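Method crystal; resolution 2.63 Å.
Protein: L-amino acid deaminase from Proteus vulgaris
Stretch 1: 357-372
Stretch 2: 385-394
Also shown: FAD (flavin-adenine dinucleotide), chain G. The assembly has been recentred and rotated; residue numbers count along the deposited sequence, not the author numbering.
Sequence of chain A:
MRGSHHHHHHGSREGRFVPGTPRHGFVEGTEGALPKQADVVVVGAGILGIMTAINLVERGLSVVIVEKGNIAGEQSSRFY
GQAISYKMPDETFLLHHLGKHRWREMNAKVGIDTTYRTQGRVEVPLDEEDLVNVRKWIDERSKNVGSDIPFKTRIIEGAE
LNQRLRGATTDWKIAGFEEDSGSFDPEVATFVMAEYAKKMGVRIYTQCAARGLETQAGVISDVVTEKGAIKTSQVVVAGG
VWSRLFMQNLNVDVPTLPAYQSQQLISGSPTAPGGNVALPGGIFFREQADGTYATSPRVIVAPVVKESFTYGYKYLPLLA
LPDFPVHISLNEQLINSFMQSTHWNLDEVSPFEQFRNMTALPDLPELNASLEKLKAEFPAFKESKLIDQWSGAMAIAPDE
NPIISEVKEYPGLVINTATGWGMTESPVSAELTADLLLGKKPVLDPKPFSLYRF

Stretch 1 (357-372) NMTALPDLPELNASLE
Stretch 2 385-394: KLIDQWSGAM

The contact is made by packing alone: no hydrogen bond crosses between the stretches, and together they bury 428 Å². Stretch 1 runs as a loop from Asn357 to Asp363, extended except at Thr359, where phi/psi is -120/18, then turns into a helix from Leu364 through Leu371 and beyond. Stretch 2 is a strand from Leu386 onward. Helix and strand directions differ by 124°, with axes 10.1 Å apart at closest, so the register falls as one chain rises: Met358 meets Ala393, Pro362 meets Ser391 (CA to CA 4.5 Å) and Leu371 meets Leu386 (CA to CA 9.8 Å).

The loop passes closest by Ser391, where the small side chain points toward it. Ala360 and Pro362, with phi near -65° and psi between 130° and 142°, point CB toward the strand, while Leu361 between them points away. Ser391, chi1 t, lays its CB 3.7 Å from Leu361 C and 3.7 Å from Pro362 N. The proline, C-gamma endo, brings CG to 3.6 Å from Gln389 O and CB to 3.6 Å from Trp390 C; its compact ring suits packing against backbone. Met358 (m, t, m) carries SD to 4.1 Å from Ala393 CB, a flexible thioether against a methyl.

Asp363 sits at the N-cap position, right before the helix, its CB directed away from the strand, and its O accepts from Leu367 N at 3.1 Å, opening the i to i+4 ladder that continues to Glu372. One face of the helix then supplies leucines. Gln389 has the most area covered by the other stretch, 80 Å². With chi1 m, chi2 t and chi3 -60°, it extends its amide to the helix, placing OE1 3.3 Å from Leu364 CD2 and NE2 3.6 Å from Leu367 CD1. These are van der Waals approaches to methyls; NE2 is hydrogen-bonded elsewhere in the structure, so the polar end can lie against leucines with that nitrogen satisfied. Leu364 and Leu367 are both m, t; the CA-to-CB bond of Leu364 points sideways, but the end of its side chain comes nearer, whereas that of Leu367 points toward the strand and the residue is buried.

One turn later, Leu371 switches to t, p and reaches Leu386, CD2 to CD1 3.9 Å. Leu386 answers with chi1 at -149°, between wells, and chi2 p, closing an apolar pair.

Alternation gives the strand a second face. Trp390, chi1 p and chi2 90°, points its CB away from the loop. Gly392 lies beside the flavin, its C 3.5 Å from FAD C8M; an ideal CB there would clash with FAD C7M at 2.8 Å.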

# COMPACT_ATOMS: atom_id res chain seq x y z
N ASN A 357 0.79 -18.09 -5.21
CA ASN A 357 1.91 -17.20 -5.48
C ASN A 357 1.76 -16.52 -6.84
O ASN A 357 1.62 -17.19 -7.86
CB ASN A 357 3.24 -17.96 -5.37
CG ASN A 357 3.37 -18.72 -4.06
OD1 ASN A 357 3.16 -18.16 -2.98
ND2 ASN A 357 3.73 -19.99 -4.14
N MET A 358 1.77 -15.19 -6.82
CA MET A 358 1.68 -14.38 -8.04
C MET A 358 2.97 -14.53 -8.83
O MET A 358 4.06 -14.59 -8.25
CB MET A 358 1.42 -12.90 -7.71
CG MET A 358 0.20 -12.64 -6.84
SD MET A 358 -0.27 -10.91 -6.68
CE MET A 358 1.18 -10.18 -5.91
N THR A 359 2.83 -14.62 -10.15
CA THR A 359 3.96 -14.90 -11.04
C THR A 359 4.19 -13.78 -12.07
O THR A 359 4.87 -13.98 -13.08
CB THR A 359 3.81 -16.27 -11.77
OG1 THR A 359 2.58 -16.29 -12.50
CG2 THR A 359 3.83 -17.43 -10.78
N ALA A 360 3.62 -12.60 -11.79
CA ALA A 360 3.71 -11.44 -12.68
C ALA A 360 5.14 -10.91 -12.80
O ALA A 360 5.83 -10.73 -11.80
CB ALA A 360 2.77 -10.34 -12.22
N LEU A 361 5.58 -10.68 -14.04
CA LEU A 361 6.94 -10.23 -14.32
C LEU A 361 7.03 -8.73 -14.62
O LEU A 361 6.11 -8.17 -15.23
CB LEU A 361 7.55 -11.03 -15.48
CG LEU A 361 7.85 -12.53 -15.31
CD1 LEU A 361 8.25 -13.13 -16.64
CD2 LEU A 361 8.91 -12.80 -14.25
N PRO A 362 8.13 -8.07 -14.20
CA PRO A 362 8.38 -6.68 -14.58
C PRO A 362 8.60 -6.51 -16.08
O PRO A 362 9.22 -7.36 -16.72
CB PRO A 362 9.67 -6.32 -13.82
CG PRO A 362 10.30 -7.63 -13.50
CD PRO A 362 9.14 -8.54 -13.23
N ASP A 363 8.07 -5.41 -16.62
CA ASP A 363 8.30 -5.02 -18.01
C ASP A 363 9.73 -4.48 -18.14
O ASP A 363 10.02 -3.36 -17.71
CB ASP A 363 7.25 -3.98 -18.44
CG ASP A 363 7.26 -3.70 -19.95
OD1 ASP A 363 8.13 -4.21 -20.69
OD2 ASP A 363 6.37 -2.93 -20.39
N LEU A 364 10.61 -5.31 -18.70
CA LEU A 364 12.05 -5.01 -18.76
C LEU A 364 12.45 -3.90 -19.77
O LEU A 364 13.32 -3.09 -19.43
CB LEU A 364 12.91 -6.28 -18.95
CG LEU A 364 12.94 -7.36 -17.86
CD1 LEU A 364 13.74 -8.57 -18.33
CD2 LEU A 364 13.50 -6.85 -16.54
N PRO A 365 11.85 -3.88 -20.99
CA PRO A 365 12.06 -2.70 -21.86
C PRO A 365 11.58 -1.37 -21.27
O PRO A 365 12.26 -0.35 -21.45
CB PRO A 365 11.27 -3.05 -23.12
CG PRO A 365 11.30 -4.53 -23.17
CD PRO A 365 11.20 -4.97 -21.74
N GLU A 366 10.44 -1.38 -20.58
CA GLU A 366 9.86 -0.20 -19.92
C GLU A 366 10.78 0.35 -18.83
O GLU A 366 11.02 1.56 -18.77
CB GLU A 366 8.47 -0.51 -19.35
CG GLU A 366 7.71 0.66 -18.73
CD GLU A 366 7.13 1.62 -19.75
OE1 GLU A 366 6.32 1.19 -20.61
OE2 GLU A 366 7.48 2.82 -19.70
N LEU A 367 11.29 -0.55 -17.98
CA LEU A 367 12.24 -0.21 -16.91
C LEU A 367 13.59 0.29 -17.42
O LEU A 367 14.23 1.12 -16.77
CB LEU A 367 12.45 -1.40 -15.97
CG LEU A 367 11.36 -1.77 -14.96
CD1 LEU A 367 11.64 -3.14 -14.36
CD2 LEU A 367 11.19 -0.73 -13.85
N ASN A 368 14.01 -0.22 -18.58
CA ASN A 368 15.27 0.17 -19.20
C ASN A 368 15.25 1.59 -19.78
O ASN A 368 16.16 2.38 -19.52
CB ASN A 368 15.71 -0.85 -20.26
CG ASN A 368 17.10 -0.58 -20.79
OD1 ASN A 368 17.27 -0.21 -21.95
ND2 ASN A 368 18.11 -0.75 -19.93
N ALA A 369 14.20 1.90 -20.55
CA ALA A 369 14.01 3.24 -21.12
C ALA A 369 13.87 4.32 -20.04
O ALA A 369 14.39 5.42 -20.20
CB ALA A 369 12.80 3.25 -22.05
N SER A 370 13.18 3.97 -18.95
CA SER A 370 13.00 4.83 -17.79
C SER A 370 14.34 5.14 -17.09
O SER A 370 14.59 6.29 -16.71
CB SER A 370 12.03 4.17 -16.81
OG SER A 370 11.53 5.11 -15.87
N LEU A 371 15.18 4.12 -16.95
CA LEU A 371 16.51 4.23 -16.36
C LEU A 371 17.47 5.07 -17.21
O LEU A 371 18.29 5.82 -16.67
CB LEU A 371 17.10 2.83 -16.08
CG LEU A 371 18.49 2.62 -15.47
CD1 LEU A 371 18.64 3.21 -14.07
CD2 LEU A 371 18.84 1.14 -15.47
N GLU A 372 17.36 4.93 -18.54
CA GLU A 372 18.15 5.72 -19.49
C GLU A 372 17.80 7.21 -19.47
O GLU A 372 18.69 8.06 -19.65
CB GLU A 372 18.01 5.15 -20.91
CG GLU A 372 18.76 3.84 -21.15
CD GLU A 372 20.28 4.00 -21.19
OE1 GLU A 372 20.80 4.69 -22.10
OE2 GLU A 372 20.96 3.43 -20.31
N LYS A 385 24.76 0.20 -10.72
CA LYS A 385 24.43 -1.18 -11.07
C LYS A 385 22.99 -1.53 -10.67
O LYS A 385 22.46 -0.99 -9.69
CB LYS A 385 25.42 -2.16 -10.43
CG LYS A 385 26.75 -2.25 -11.17
CD LYS A 385 27.73 -3.18 -10.48
CE LYS A 385 29.05 -3.22 -11.22
NZ LYS A 385 29.91 -4.35 -10.77
N LEU A 386 22.39 -2.42 -11.44
CA LEU A 386 21.02 -2.86 -11.24
C LEU A 386 20.97 -3.94 -10.16
O LEU A 386 21.57 -5.00 -10.31
CB LEU A 386 20.47 -3.39 -12.57
CG LEU A 386 19.00 -3.31 -12.97
CD1 LEU A 386 18.51 -1.87 -13.08
CD2 LEU A 386 18.84 -4.03 -14.30
N ILE A 387 20.26 -3.64 -9.06
CA ILE A 387 20.15 -4.56 -7.91
C ILE A 387 18.95 -5.51 -8.05
O ILE A 387 19.12 -6.73 -7.99
CB ILE A 387 20.14 -3.81 -6.55
CG1 ILE A 387 21.47 -3.08 -6.34
CG2 ILE A 387 19.86 -4.76 -5.39
CD1 ILE A 387 21.41 -1.94 -5.33
N ASP A 388 17.74 -4.95 -8.21
CA ASP A 388 16.51 -5.74 -8.27
C ASP A 388 15.44 -5.10 -9.16
O ASP A 388 15.32 -3.87 -9.22
CB ASP A 388 15.95 -5.96 -6.85
CG ASP A 388 15.02 -7.18 -6.76
OD1 ASP A 388 14.79 -7.88 -7.77
OD2 ASP A 388 14.52 -7.43 -5.64
N GLN A 389 14.68 -5.95 -9.85
CA GLN A 389 13.58 -5.53 -10.72
C GLN A 389 12.36 -6.42 -10.49
O GLN A 389 12.46 -7.65 -10.57
CB GLN A 389 13.99 -5.61 -12.20
CG GLN A 389 14.98 -4.55 -12.65
CD GLN A 389 15.36 -4.70 -14.11
OE1 GLN A 389 15.89 -5.73 -14.53
NE2 GLN A 389 15.11 -3.66 -14.90
N TRP A 390 11.22 -5.80 -10.18
CA TRP A 390 9.99 -6.54 -9.90
C TRP A 390 8.73 -5.83 -10.42
O TRP A 390 8.76 -4.65 -10.79
CB TRP A 390 9.87 -6.84 -8.40
CG TRP A 390 9.65 -5.62 -7.55
CD1 TRP A 390 8.44 -5.08 -7.19
CD2 TRP A 390 10.65 -4.79 -6.95
NE1 TRP A 390 8.63 -3.97 -6.41
CE2 TRP A 390 9.97 -3.77 -6.24
CE3 TRP A 390 12.05 -4.81 -6.94
CZ2 TRP A 390 10.65 -2.76 -5.52
CZ3 TRP A 390 12.73 -3.81 -6.22
CH2 TRP A 390 12.02 -2.80 -5.53
N SER A 391 7.62 -6.58 -10.43
CA SER A 391 6.29 -6.03 -10.69
C SER A 391 5.49 -6.01 -9.39
O SER A 391 5.61 -6.91 -8.56
CB SER A 391 5.58 -6.87 -11.74
OG SER A 391 4.32 -6.31 -12.07
N GLY A 392 4.68 -4.96 -9.21
CA GLY A 392 3.81 -4.84 -8.04
C GLY A 392 2.34 -4.72 -8.41
O GLY A 392 1.97 -3.87 -9.22
N ALA A 393 1.51 -5.57 -7.79
CA ALA A 393 0.07 -5.63 -8.06
C ALA A 393 -0.76 -4.87 -7.03
O ALA A 393 -0.68 -5.15 -5.83
CB ALA A 393 -0.40 -7.07 -8.15
N MET A 394 -1.58 -3.93 -7.51
CA MET A 394 -2.55 -3.21 -6.67
C MET A 394 -3.98 -3.66 -6.99
O MET A 394 -4.23 -4.34 -8.00
CB MET A 394 -2.48 -1.70 -6.90
CG MET A 394 -1.11 -1.07 -6.82
SD MET A 394 -0.99 0.33 -7.94
CE MET A 394 0.65 0.10 -8.60
PA FAD G . -0.63 -6.77 1.01
O1A FAD G . -0.62 -7.40 -0.36
O2A FAD G . 0.63 -6.14 1.52
O5B FAD G . -1.10 -7.88 2.07
C5B FAD G . -2.17 -8.76 1.78
C4B FAD G . -1.77 -10.15 2.23
O4B FAD G . -2.93 -10.95 2.45
C3B FAD G . -0.93 -10.86 1.17
O3B FAD G . 0.32 -11.20 1.78
C2B FAD G . -1.74 -12.09 0.80
O2B FAD G . -0.92 -13.25 0.61
C1B FAD G . -2.65 -12.28 2.00
N9A FAD G . -3.93 -12.97 1.71
C8A FAD G . -4.82 -12.65 0.76
N7A FAD G . -5.89 -13.48 0.78
C5A FAD G . -5.68 -14.37 1.77
C6A FAD G . -6.41 -15.52 2.34
N6A FAD G . -7.60 -15.88 1.82
N1A FAD G . -5.85 -16.19 3.38
C2A FAD G . -4.66 -15.82 3.91
N3A FAD G . -3.94 -14.78 3.44
C4A FAD G . -4.38 -14.03 2.39
N1 FAD G . 2.35 2.83 -0.72
C2 FAD G . 2.92 3.95 -0.21
O2 FAD G . 2.48 4.38 0.88
N3 FAD G . 3.93 4.59 -0.82
C4 FAD G . 4.45 4.17 -2.00
O4 FAD G . 5.39 4.79 -2.54
C4X FAD G . 3.88 2.94 -2.63
N5 FAD G . 4.33 2.44 -3.80
C5X FAD G . 3.78 1.33 -4.36
C6 FAD G . 4.27 0.83 -5.58
C7 FAD G . 3.72 -0.32 -6.15
C7M FAD G . 4.27 -0.83 -7.46
C8 FAD G . 2.60 -1.02 -5.44
C8M FAD G . 1.94 -2.27 -5.97
C9 FAD G . 2.12 -0.53 -4.24
C9A FAD G . 2.66 0.62 -3.67
N10 FAD G . 2.18 1.12 -2.43
C10 FAD G . 2.76 2.29 -1.90
C1' FAD G . 1.05 0.46 -1.75
C2' FAD G . 1.33 -0.51 -0.63
O2' FAD G . 2.24 -1.51 -1.08
C3' FAD G . -0.01 -1.18 -0.30
O3' FAD G . -1.10 -0.24 -0.31
C4' FAD G . 0.04 -1.92 1.03
O4' FAD G . 1.09 -2.91 1.05
C5' FAD G . -1.30 -2.60 1.27
O5' FAD G . -1.15 -3.55 2.31
P FAD G . -2.11 -4.81 2.42
O1P FAD G . -1.71 -5.53 3.67
O2P FAD G . -3.54 -4.34 2.28
O3P FAD G . -1.80 -5.68 1.09